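Local coordinates for protein taurocyamine kinase (Schistosoma mansoni, PDB 4WOD) that reversibly transfers phosphate between ATP and the guanidino substrate taurocyamine, as a duplicated, magnesium-dependent phosphagen kinase, at residues A[156-168]-A[201-215]. The protein carries 4 engineered substitutions. Residues are numbered along the deposited sequence; the frame is centred on the assembly and turned at random.
Sequences LSGEYEGTYYPLT and WPTGRGIFINKQKNF
Edge strand 162-166 of the eight-stranded antiparallel sheet in the catalytic domain of the first phosphagen kinase repeat pairs with its neighbour, strand 206-210. T163 with I209 and Y165 with I207 form the hydrogen-bonded pairs; the straightest bond runs from Y165 N to I207 O (2.7 Å, 171° at the hydrogen). Beyond the strand end, L167 N continues the pattern to R205 O, which also accepts from a water bound by T168 N. Y164 and F208 share the face packed on helix 139-154. With CG anti to its backbone N (chi1 -178°), the Y164 ring lies along the neighbouring strand, CD1 3.2 Å from I207 O, and its OH lies 3.2 Å from G206 CA and hydrogen-bonds E146 OE2 on helix 139-154. The F208 ring extends toward the 3-10 segment 159-160 and presents its edge to Y160 O, with CZ 3.3 Å from that oxygen. On the reverse face, Y165 CE2 touches I209 CD1, and the side chain of I207 lies about 9 Å from those of R226 and H182, both predicted to bind ATP. L167 CD2 abuts W201 CH2 at 3.5 Å, next to the cis peptide before P202. At the opposite end Y160 meets F215 in a T-shaped stack (planes at 71°), its CD1 over the centre of the F215 ring, while Y160 OH hydrogen-bonds R242 O on helix 236-251. The N210 side chain ties the type I turn 210-213 to the 3-10 segment 159-160: OD1 accepts from N214 N, and ND2 donates both to N214 OD1 and, nearly in the amide plane, to E159 O (3.1 Å).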
loop_
_atom_site.group_PDB
_atom_site.type_symbol
_atom_site.label_atom_id
_atom_site.label_comp_id
_atom_site.label_asym_id
_atom_site.label_seq_id
_atom_site.Cartn_x
_atom_site.Cartn_y
_atom_site.Cartn_z
ATOM N N LEU A 156 -37.615 -18.504 16.879
ATOM C CA LEU A 156 -37.702 -17.161 16.297
ATOM C C LEU A 156 -39.055 -17.011 15.608
ATOM O O LEU A 156 -39.526 -17.944 14.947
ATOM C CB LEU A 156 -36.574 -16.910 15.289
ATOM C CG LEU A 156 -35.126 -16.862 15.764
ATOM C CD1 LEU A 156 -34.222 -17.008 14.559
ATOM C CD2 LEU A 156 -34.809 -15.573 16.499
ATOM N N SER A 157 -39.669 -15.839 15.734
ATOM C CA SER A 157 -41.014 -15.643 15.186
ATOM C C SER A 157 -41.016 -15.133 13.751
ATOM O O SER A 157 -39.979 -15.075 13.098
ATOM C CB SER A 157 -41.830 -14.675 16.063
ATOM O OG SER A 157 -42.216 -15.273 17.294
ATOM N N GLY A 158 -42.215 -14.768 13.297
ATOM C CA GLY A 158 -42.513 -14.268 11.965
ATOM C C GLY A 158 -41.457 -14.254 10.881
ATOM O O GLY A 158 -41.248 -15.251 10.203
ATOM N N GLU A 159 -40.804 -13.108 10.718
ATOM C CA GLU A 159 -39.819 -12.885 9.650
ATOM C C GLU A 159 -38.764 -13.982 9.555
ATOM O O GLU A 159 -38.308 -14.339 8.467
ATOM C CB GLU A 159 -39.121 -11.539 9.856
ATOM C CG GLU A 159 -38.107 -11.196 8.776
ATOM C CD GLU A 159 -37.505 -9.828 8.972
ATOM O OE1 GLU A 159 -37.537 -9.331 10.118
ATOM O OE2 GLU A 159 -37.010 -9.247 7.982
ATOM N N TYR A 160 -38.396 -14.533 10.701
ATOM C CA TYR A 160 -37.294 -15.477 10.743
ATOM C C TYR A 160 -37.735 -16.915 10.538
ATOM O O TYR A 160 -36.899 -17.815 10.521
ATOM C CB TYR A 160 -36.542 -15.309 12.062
ATOM C CG TYR A 160 -36.090 -13.877 12.219
ATOM C CD1 TYR A 160 -34.988 -13.397 11.526
ATOM C CD2 TYR A 160 -36.801 -12.995 13.006
ATOM C CE1 TYR A 160 -34.586 -12.083 11.651
ATOM C CE2 TYR A 160 -36.416 -11.686 13.132
ATOM C CZ TYR A 160 -35.310 -11.233 12.449
ATOM O OH TYR A 160 -34.940 -9.923 12.588
ATOM N N GLU A 161 -39.032 -17.132 10.335
ATOM C CA GLU A 161 -39.530 -18.490 10.147
ATOM C C GLU A 161 -38.882 -19.121 8.933
ATOM O O GLU A 161 -38.744 -18.488 7.887
ATOM C CB GLU A 161 -41.055 -18.516 10.006
ATOM C CG GLU A 161 -41.606 -19.926 9.857
ATOM C CD GLU A 161 -42.730 -20.232 10.831
ATOM O OE1 GLU A 161 -43.909 -20.091 10.439
ATOM O OE2 GLU A 161 -42.437 -20.616 11.984
ATOM N N GLY A 162 -38.469 -20.375 9.074
ATOM C CA GLY A 162 -37.720 -21.026 8.020
ATOM C C GLY A 162 -37.360 -22.460 8.346
ATOM O O GLY A 162 -38.044 -23.115 9.120
ATOM N N THR A 163 -36.265 -22.936 7.768
ATOM C CA THR A 163 -35.913 -24.343 7.854
ATOM C C THR A 163 -34.480 -24.607 8.309
ATOM O O THR A 163 -33.532 -23.989 7.811
ATOM C CB THR A 163 -36.120 -25.023 6.494
ATOM O OG1 THR A 163 -37.489 -24.865 6.095
ATOM C CG2 THR A 163 -35.781 -26.505 6.572
ATOM N N TYR A 164 -34.331 -25.551 9.236
ATOM C CA TYR A 164 -33.016 -26.013 9.653
ATOM C C TYR A 164 -32.557 -27.235 8.852
ATOM O O TYR A 164 -33.249 -28.255 8.801
ATOM C CB TYR A 164 -33.001 -26.346 11.157
ATOM C CG TYR A 164 -31.623 -26.783 11.570
ATOM C CD1 TYR A 164 -30.534 -25.931 11.386
ATOM C CD2 TYR A 164 -31.386 -28.051 12.083
ATOM C CE1 TYR A 164 -29.252 -26.325 11.729
ATOM C CE2 TYR A 164 -30.108 -28.450 12.429
ATOM C CZ TYR A 164 -29.047 -27.584 12.254
ATOM O OH TYR A 164 -27.767 -27.963 12.592
ATOM N N TYR A 165 -31.385 -27.134 8.236
ATOM C CA TYR A 165 -30.810 -28.239 7.474
ATOM C C TYR A 165 -29.556 -28.784 8.142
ATOM O O TYR A 165 -28.480 -28.209 7.978
ATOM C CB TYR A 165 -30.449 -27.792 6.053
ATOM C CG TYR A 165 -31.589 -27.165 5.282
ATOM C CD1 TYR A 165 -32.352 -27.922 4.398
ATOM C CD2 TYR A 165 -31.906 -25.825 5.438
ATOM C CE1 TYR A 165 -33.397 -27.356 3.686
ATOM C CE2 TYR A 165 -32.954 -25.248 4.732
ATOM C CZ TYR A 165 -33.695 -26.022 3.858
ATOM O OH TYR A 165 -34.738 -25.462 3.150
ATOM N N PRO A 166 -29.678 -29.895 8.889
ATOM C CA PRO A 166 -28.451 -30.497 9.425
ATOM C C PRO A 166 -27.601 -31.078 8.300
ATOM O O PRO A 166 -28.150 -31.695 7.382
ATOM C CB PRO A 166 -28.970 -31.596 10.365
ATOM C CG PRO A 166 -30.372 -31.886 9.873
ATOM C CD PRO A 166 -30.896 -30.596 9.339
ATOM N N LEU A 167 -26.289 -30.858 8.360
ATOM C CA LEU A 167 -25.368 -31.377 7.352
ATOM C C LEU A 167 -25.435 -32.885 7.259
ATOM O O LEU A 167 -25.429 -33.463 6.161
ATOM C CB LEU A 167 -23.926 -30.959 7.662
ATOM C CG LEU A 167 -23.395 -29.736 6.915
ATOM C CD1 LEU A 167 -24.337 -28.554 7.067
ATOM C CD2 LEU A 167 -21.979 -29.376 7.372
ATOM N N THR A 168 -25.473 -33.521 8.424
ATOM C CA THR A 168 -25.539 -34.965 8.499
ATOM C C THR A 168 -26.834 -35.447 7.859
ATOM O O THR A 168 -27.916 -34.968 8.189
ATOM C CB THR A 168 -25.446 -35.457 9.960
ATOM O OG1 THR A 168 -24.270 -34.907 10.570
ATOM C CG2 THR A 168 -25.335 -36.945 9.995
ATOM N N TRP A 201 -16.587 -34.539 11.244
ATOM C CA TRP A 201 -17.359 -34.050 10.090
ATOM C C TRP A 201 -18.274 -35.165 9.572
ATOM O O TRP A 201 -17.827 -36.289 9.421
ATOM C CB TRP A 201 -16.413 -33.582 8.971
ATOM C CG TRP A 201 -17.108 -32.951 7.807
ATOM C CD1 TRP A 201 -17.499 -33.571 6.647
ATOM C CD2 TRP A 201 -17.512 -31.580 7.680
ATOM N NE1 TRP A 201 -18.113 -32.671 5.810
ATOM C CE2 TRP A 201 -18.140 -31.445 6.416
ATOM C CE3 TRP A 201 -17.401 -30.453 8.504
ATOM C CZ2 TRP A 201 -18.655 -30.231 5.964
ATOM C CZ3 TRP A 201 -17.913 -29.247 8.049
ATOM C CH2 TRP A 201 -18.534 -29.147 6.791
ATOM N N PRO A 202 -19.545 -34.862 9.274
ATOM C CA PRO A 202 -20.191 -33.554 9.291
ATOM C C PRO A 202 -21.117 -33.393 10.481
ATOM O O PRO A 202 -22.003 -32.565 10.427
ATOM C CB PRO A 202 -21.001 -33.585 8.006
ATOM C CG PRO A 202 -21.531 -35.009 8.011
ATOM C CD PRO A 202 -20.446 -35.870 8.673
ATOM N N THR A 203 -20.920 -34.172 11.540
ATOM C CA THR A 203 -21.864 -34.153 12.660
ATOM C C THR A 203 -21.843 -32.844 13.457
ATOM O O THR A 203 -20.825 -32.134 13.528
ATOM C CB THR A 203 -21.605 -35.339 13.633
ATOM O OG1 THR A 203 -20.294 -35.239 14.193
ATOM C CG2 THR A 203 -21.729 -36.677 12.897
ATOM N N GLY A 204 -22.977 -32.537 14.078
ATOM C CA GLY A 204 -23.045 -31.380 14.952
ATOM C C GLY A 204 -23.119 -30.053 14.217
ATOM O O GLY A 204 -23.004 -29.002 14.827
ATOM N N ARG A 205 -23.310 -30.113 12.903
ATOM C CA ARG A 205 -23.272 -28.931 12.049
ATOM C C ARG A 205 -24.512 -28.800 11.191
ATOM O O ARG A 205 -25.140 -29.797 10.812
ATOM C CB ARG A 205 -22.046 -28.983 11.146
ATOM C CG ARG A 205 -20.747 -29.003 11.938
ATOM C CD ARG A 205 -19.685 -29.745 11.188
ATOM N NE ARG A 205 -18.371 -29.531 11.789
ATOM C CZ ARG A 205 -17.717 -30.432 12.510
ATOM N NH1 ARG A 205 -18.258 -31.623 12.733
ATOM N NH2 ARG A 205 -16.518 -30.131 13.009
ATOM N N GLY A 206 -24.859 -27.562 10.868
ATOM C CA GLY A 206 -25.978 -27.335 9.982
ATOM C C GLY A 206 -26.158 -25.890 9.589
ATOM O O GLY A 206 -25.382 -25.009 10.002
ATOM N N ILE A 207 -27.176 -25.650 8.763
ATOM C CA ILE A 207 -27.509 -24.284 8.369
ATOM C C ILE A 207 -28.993 -24.023 8.525
ATOM O O ILE A 207 -29.809 -24.947 8.432
ATOM C CB ILE A 207 -27.104 -23.975 6.897
ATOM C CG1 ILE A 207 -27.932 -24.799 5.916
ATOM C CG2 ILE A 207 -25.641 -24.254 6.661
ATOM C CD1 ILE A 207 -27.773 -24.330 4.484
ATOM N N PHE A 208 -29.337 -22.761 8.752
ATOM C CA PHE A 208 -30.729 -22.354 8.887
ATOM C C PHE A 208 -31.004 -21.195 7.928
ATOM O O PHE A 208 -30.208 -20.252 7.847
ATOM C CB PHE A 208 -31.041 -21.945 10.335
ATOM C CG PHE A 208 -32.458 -21.451 10.537
ATOM C CD1 PHE A 208 -33.457 -22.324 10.937
ATOM C CD2 PHE A 208 -32.791 -20.116 10.305
ATOM C CE1 PHE A 208 -34.765 -21.884 11.113
ATOM C CE2 PHE A 208 -34.096 -19.666 10.484
ATOM C CZ PHE A 208 -35.083 -20.547 10.888
ATOM N N ILE A 209 -32.123 -21.277 7.205
ATOM C CA ILE A 209 -32.524 -20.249 6.251
ATOM C C ILE A 209 -33.987 -19.888 6.468
ATOM O O ILE A 209 -34.824 -20.779 6.650
ATOM C CB ILE A 209 -32.352 -20.704 4.782
ATOM C CG1 ILE A 209 -31.192 -21.684 4.632
ATOM C CG2 ILE A 209 -32.217 -19.497 3.822
ATOM C CD1 ILE A 209 -31.039 -22.205 3.238
ATOM N N ASN A 210 -34.304 -18.595 6.452
ATOM C CA ASN A 210 -35.701 -18.198 6.567
ATOM C C ASN A 210 -36.380 -18.264 5.200
ATOM O O ASN A 210 -35.722 -18.450 4.171
ATOM C CB ASN A 210 -35.853 -16.802 7.203
ATOM C CG ASN A 210 -35.335 -15.655 6.317
ATOM O OD1 ASN A 210 -34.491 -15.833 5.433
ATOM N ND2 ASN A 210 -35.821 -14.453 6.601
ATOM N N LYS A 211 -37.705 -18.152 5.208
ATOM C CA LYS A 211 -38.478 -18.311 3.985
ATOM C C LYS A 211 -38.100 -17.265 2.946
ATOM O O LYS A 211 -38.018 -17.584 1.767
ATOM C CB LYS A 211 -39.972 -18.259 4.290
ATOM C CG LYS A 211 -40.437 -19.451 5.113
ATOM C CD LYS A 211 -41.956 -19.527 5.228
ATOM C CE LYS A 211 -42.442 -18.864 6.512
ATOM N NZ LYS A 211 -43.695 -19.497 7.015
ATOM N N GLN A 212 -37.819 -16.035 3.383
ATOM C CA GLN A 212 -37.468 -14.957 2.449
ATOM C C GLN A 212 -36.039 -15.057 1.935
ATOM O O GLN A 212 -35.632 -14.258 1.100
ATOM C CB GLN A 212 -37.645 -13.573 3.096
ATOM C CG GLN A 212 -39.007 -13.274 3.680
ATOM C CD GLN A 212 -39.070 -13.592 5.158
ATOM O OE1 GLN A 212 -38.982 -14.762 5.563
ATOM N NE2 GLN A 212 -39.211 -12.551 5.983
ATOM N N LYS A 213 -35.270 -16.010 2.460
ATOM C CA LYS A 213 -33.879 -16.219 2.043
ATOM C C LYS A 213 -32.995 -14.968 2.172
ATOM O O LYS A 213 -32.099 -14.744 1.361
ATOM C CB LYS A 213 -33.831 -16.738 0.604
ATOM C CG LYS A 213 -34.667 -18.004 0.384
ATOM C CD LYS A 213 -34.226 -18.785 -0.843
ATOM C CE LYS A 213 -35.105 -20.028 -1.024
ATOM N NZ LYS A 213 -34.575 -20.997 -2.034
ATOM N N ASN A 214 -33.258 -14.161 3.194
ATOM C CA ASN A 214 -32.443 -12.987 3.488
ATOM C C ASN A 214 -31.833 -13.059 4.903
ATOM O O ASN A 214 -31.306 -12.067 5.412
ATOM C CB ASN A 214 -33.277 -11.708 3.325
ATOM C CG ASN A 214 -34.480 -11.676 4.247
ATOM O OD1 ASN A 214 -34.566 -12.462 5.191
ATOM N ND2 ASN A 214 -35.404 -10.749 3.993
ATOM N N PHE A 215 -31.930 -14.239 5.514
ATOM C CA PHE A 215 -31.443 -14.517 6.868
ATOM C C PHE A 215 -30.903 -15.929 6.882
ATOM O O PHE A 215 -31.592 -16.869 6.507
ATOM C CB PHE A 215 -32.550 -14.356 7.909
ATOM C CG PHE A 215 -32.110 -14.637 9.333
ATOM C CD1 PHE A 215 -31.414 -13.676 10.060
ATOM C CD2 PHE A 215 -32.419 -15.847 9.951
ATOM C CE1 PHE A 215 -31.011 -13.925 11.375
ATOM C CE2 PHE A 215 -32.022 -16.107 11.263
ATOM C CZ PHE A 215 -31.321 -15.140 11.977
HETATM O O HOH W 1 -37.893 -10.554 5.592
HETATM O O HOH W 2 -25.410 -32.520 11.301
#